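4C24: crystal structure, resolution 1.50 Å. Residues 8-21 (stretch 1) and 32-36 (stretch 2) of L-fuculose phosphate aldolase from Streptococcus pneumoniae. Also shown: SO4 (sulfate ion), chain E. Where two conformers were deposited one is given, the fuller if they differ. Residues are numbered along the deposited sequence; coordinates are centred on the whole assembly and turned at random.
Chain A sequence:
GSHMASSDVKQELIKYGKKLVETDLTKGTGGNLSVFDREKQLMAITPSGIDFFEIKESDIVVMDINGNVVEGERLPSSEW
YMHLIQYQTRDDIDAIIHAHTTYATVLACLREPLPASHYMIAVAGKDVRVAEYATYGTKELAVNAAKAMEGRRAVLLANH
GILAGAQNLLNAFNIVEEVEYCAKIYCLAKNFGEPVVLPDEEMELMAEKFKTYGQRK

Stretch 1, residues 8-21: DVKQELIKYGKKLV
Stretch 2 32-36: NLSVF

No hydrogen bond joins this helix to this strand; two alternate strand residues, Leu33 and Val35, carry nearly all of the strand's share of the contact, and everything across the gap is apolar packing. The helix bonds its own backbone, and none of the hydrogen bonds crosses to the strand.

Build residues 8-21 as a regular helix, with phi near -60° and psi near -40°, held by i to i+4 bonds such as Leu13 N to Val9 O at 3.0 Å and Gly17 N to Leu13 O at 3.0 Å. At the end of the segment, Val21 N makes a weak bond to Lys18 O at 3.0 Å. Both helix and strand continue later in the chain, and the helix also begins earlier. Residues 32-36 are extended, with phi/psi running from -161/156 at Asn32 to -118/126 at Phe36. Set the N-to-C directions at 151°, close to antiparallel, with the axes approaching to 8.6 Å. Register is fixed by two pairs: Val9 CA lies 7.4 Å from Val35 CA, and Leu13 CA lies 6.4 Å from Leu33 CA. One helical turn thus advances against two strand residues, the repeat by which a strand returns the same face.

That alternation sorts the strand. Leu33 and Val35 point toward the helix, whereas Asn32 and Ser34 point away. Ser34 (chi1 p) has its OG hydrogen-bonded elsewhere in the structure. Asn32, with chi1 off-well at 25° and chi2 at 83°, donates from ND2 to sulfate O4 at 2.9 Å; the ion probably comes from the crystallisation liquor.

Leu33 is the hub, with the largest covered area of any residue in either stretch. It takes chi1 m, chi2 p; its CD2 lies 3.6 Å from Tyr16 CB and 3.6 Å from Gly17 N, and its CD1 lies 4.1 Å from Leu20 CD1, with both methyls near Leu20. Tyr16 (m, chi2 -81°) starts toward the strand but its end leads away, so the aliphatic base of the side chain makes the contact. Gly17 has no side chain; an ideal CB would lie 3.9 Å from Leu33 CD1, a normal contact, so the spacing does not itself require glycine. Leu20 (m, t) points toward the strand.

Leu13, also m, t, leaves its backbone sideways, yet its end comes nearer and fills the space between the two strand residues. Its CD2 lies 3.7 Å from Leu33 CB and 3.7 Å from Ser34 N, a methyl resting against the strand backbone, and its CD1 is 4.2 Å from Val35 CG2. One turn earlier, Val9 (m) closes the row, its CB 3.9 Å from CG2 of Val35 (m).

Lys10 and Ile14 point away from the strand, so an apolar side chain is not enough to place a residue in the contact; the two stretches together bury 347 Å².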

# COMPACT_ATOMS: atom_id res chain seq x y z
N ASP A 8 -33.40 7.75 1.81
CA ASP A 8 -32.28 7.79 2.75
C ASP A 8 -31.46 6.50 2.67
O ASP A 8 -30.25 6.56 2.44
CB ASP A 8 -32.76 8.07 4.18
N VAL A 9 -32.13 5.35 2.79
CA VAL A 9 -31.40 4.06 2.76
C VAL A 9 -30.69 3.82 1.42
O VAL A 9 -29.56 3.34 1.42
CB VAL A 9 -32.24 2.83 3.20
CG1 VAL A 9 -32.95 3.09 4.52
CG2 VAL A 9 -33.23 2.39 2.13
N LYS A 10 -31.31 4.16 0.30
CA LYS A 10 -30.69 3.99 -1.01
C LYS A 10 -29.41 4.81 -1.17
O LYS A 10 -28.38 4.33 -1.64
CB LYS A 10 -31.69 4.29 -2.12
CG LYS A 10 -32.88 3.34 -2.15
CD LYS A 10 -33.81 3.70 -3.29
CE LYS A 10 -34.94 2.69 -3.42
NZ LYS A 10 -35.83 3.03 -4.57
N GLN A 11 -29.49 6.08 -0.75
CA GLN A 11 -28.35 6.97 -0.82
C GLN A 11 -27.22 6.46 0.05
O GLN A 11 -26.05 6.59 -0.33
CB GLN A 11 -28.73 8.36 -0.34
CG GLN A 11 -29.70 9.09 -1.24
CD GLN A 11 -30.26 10.32 -0.55
OE1 GLN A 11 -30.80 10.24 0.55
NE2 GLN A 11 -30.10 11.48 -1.18
N GLU A 12 -27.59 5.90 1.20
CA GLU A 12 -26.61 5.37 2.14
C GLU A 12 -25.88 4.17 1.56
O GLU A 12 -24.66 4.07 1.70
CB GLU A 12 -27.20 5.08 3.52
CG GLU A 12 -26.13 4.86 4.59
CD GLU A 12 -26.70 4.62 5.98
OE1 GLU A 12 -27.63 3.80 6.12
OE2 GLU A 12 -26.19 5.25 6.93
N LEU A 13 -26.59 3.28 0.87
CA LEU A 13 -25.92 2.17 0.17
C LEU A 13 -24.88 2.67 -0.81
O LEU A 13 -23.78 2.16 -0.88
CB LEU A 13 -26.92 1.29 -0.56
CG LEU A 13 -27.80 0.46 0.35
CD1 LEU A 13 -28.95 -0.10 -0.44
CD2 LEU A 13 -27.02 -0.69 0.96
N ILE A 14 -25.23 3.71 -1.56
CA ILE A 14 -24.32 4.31 -2.52
C ILE A 14 -23.10 4.90 -1.83
O ILE A 14 -21.97 4.69 -2.27
CB ILE A 14 -25.06 5.40 -3.32
CG1 ILE A 14 -26.25 4.77 -4.02
CG2 ILE A 14 -24.13 6.07 -4.33
CD1 ILE A 14 -25.86 3.60 -4.87
N LYS A 15 -23.33 5.63 -0.73
CA LYS A 15 -22.27 6.24 0.05
C LYS A 15 -21.25 5.18 0.50
O LYS A 15 -20.05 5.34 0.26
CB LYS A 15 -22.85 6.95 1.26
CG LYS A 15 -21.84 7.61 2.18
CD LYS A 15 -22.52 8.06 3.46
CE LYS A 15 -21.54 8.25 4.62
NZ LYS A 15 -20.70 9.47 4.47
N TYR A 16 -21.74 4.10 1.11
CA TYR A 16 -20.82 3.07 1.64
C TYR A 16 -20.14 2.24 0.57
O TYR A 16 -19.02 1.80 0.79
CB TYR A 16 -21.49 2.24 2.73
CG TYR A 16 -21.53 3.02 4.01
CD1 TYR A 16 -20.41 3.09 4.84
CD2 TYR A 16 -22.65 3.79 4.36
CE1 TYR A 16 -20.41 3.83 6.01
CE2 TYR A 16 -22.67 4.54 5.53
CZ TYR A 16 -21.54 4.57 6.35
OH TYR A 16 -21.53 5.31 7.51
N GLY A 17 -20.81 2.02 -0.55
CA GLY A 17 -20.21 1.46 -1.76
C GLY A 17 -18.98 2.24 -2.15
O GLY A 17 -17.89 1.70 -2.31
N LYS A 18 -19.14 3.56 -2.28
CA LYS A 18 -18.04 4.42 -2.58
C LYS A 18 -16.95 4.35 -1.52
O LYS A 18 -15.77 4.32 -1.87
CB LYS A 18 -18.52 5.86 -2.74
CG LYS A 18 -19.44 6.02 -3.92
CD LYS A 18 -19.92 7.45 -3.99
CE LYS A 18 -20.67 7.64 -5.28
NZ LYS A 18 -20.91 9.09 -5.48
N LYS A 19 -17.33 4.36 -0.24
CA LYS A 19 -16.35 4.32 0.87
C LYS A 19 -15.47 3.07 0.78
O LYS A 19 -14.27 3.14 1.03
CB LYS A 19 -17.00 4.38 2.25
N LEU A 20 -16.06 1.96 0.38
CA LEU A 20 -15.26 0.73 0.23
C LEU A 20 -14.13 0.92 -0.79
O LEU A 20 -13.01 0.47 -0.57
CB LEU A 20 -16.15 -0.45 -0.17
CG LEU A 20 -17.05 -1.07 0.90
CD1 LEU A 20 -18.00 -2.03 0.22
CD2 LEU A 20 -16.25 -1.81 1.97
N VAL A 21 -14.38 1.64 -1.89
CA VAL A 21 -13.34 1.88 -2.90
C VAL A 21 -12.40 3.00 -2.44
O VAL A 21 -11.20 2.92 -2.61
CB VAL A 21 -13.94 2.24 -4.29
CG1 VAL A 21 -12.85 2.36 -5.35
CG2 VAL A 21 -15.00 1.23 -4.70
N ASN A 32 -20.89 -6.18 -2.57
CA ASN A 32 -22.32 -5.78 -2.54
C ASN A 32 -22.71 -5.34 -1.14
O ASN A 32 -22.09 -5.72 -0.16
CB ASN A 32 -23.29 -6.85 -3.11
CG ASN A 32 -22.72 -8.25 -3.02
OD1 ASN A 32 -22.81 -8.88 -1.97
ND2 ASN A 32 -22.13 -8.74 -4.11
N LEU A 33 -23.74 -4.51 -1.06
CA LEU A 33 -24.21 -4.01 0.21
C LEU A 33 -25.71 -4.10 0.23
O LEU A 33 -26.38 -3.95 -0.81
CB LEU A 33 -23.84 -2.53 0.43
CG LEU A 33 -22.37 -2.14 0.34
CD1 LEU A 33 -21.90 -1.99 -1.12
CD2 LEU A 33 -22.07 -0.89 1.13
N SER A 34 -26.25 -4.28 1.42
CA SER A 34 -27.68 -4.28 1.60
C SER A 34 -28.06 -3.74 2.97
O SER A 34 -27.24 -3.68 3.90
CB SER A 34 -28.21 -5.70 1.44
OG SER A 34 -27.90 -6.47 2.58
N VAL A 35 -29.32 -3.31 3.04
CA VAL A 35 -29.95 -2.98 4.30
C VAL A 35 -31.32 -3.64 4.34
O VAL A 35 -31.97 -3.81 3.30
CB VAL A 35 -30.14 -1.45 4.54
CG1 VAL A 35 -28.84 -0.80 4.99
CG2 VAL A 35 -30.75 -0.78 3.31
N PHE A 36 -31.75 -3.99 5.54
CA PHE A 36 -33.06 -4.57 5.76
C PHE A 36 -33.88 -3.66 6.66
O PHE A 36 -33.44 -3.29 7.75
CB PHE A 36 -32.93 -5.96 6.39
CG PHE A 36 -34.20 -6.77 6.34
CD1 PHE A 36 -34.67 -7.27 5.13
CD2 PHE A 36 -34.93 -7.01 7.50
CE1 PHE A 36 -35.85 -8.01 5.07
CE2 PHE A 36 -36.11 -7.76 7.44
CZ PHE A 36 -36.56 -8.24 6.23
S SO4 E . -22.45 -8.41 -7.89
O1 SO4 E . -23.47 -9.15 -8.65
O2 SO4 E . -21.46 -9.40 -7.44
O3 SO4 E . -21.89 -7.44 -8.85
O4 SO4 E . -23.03 -7.76 -6.70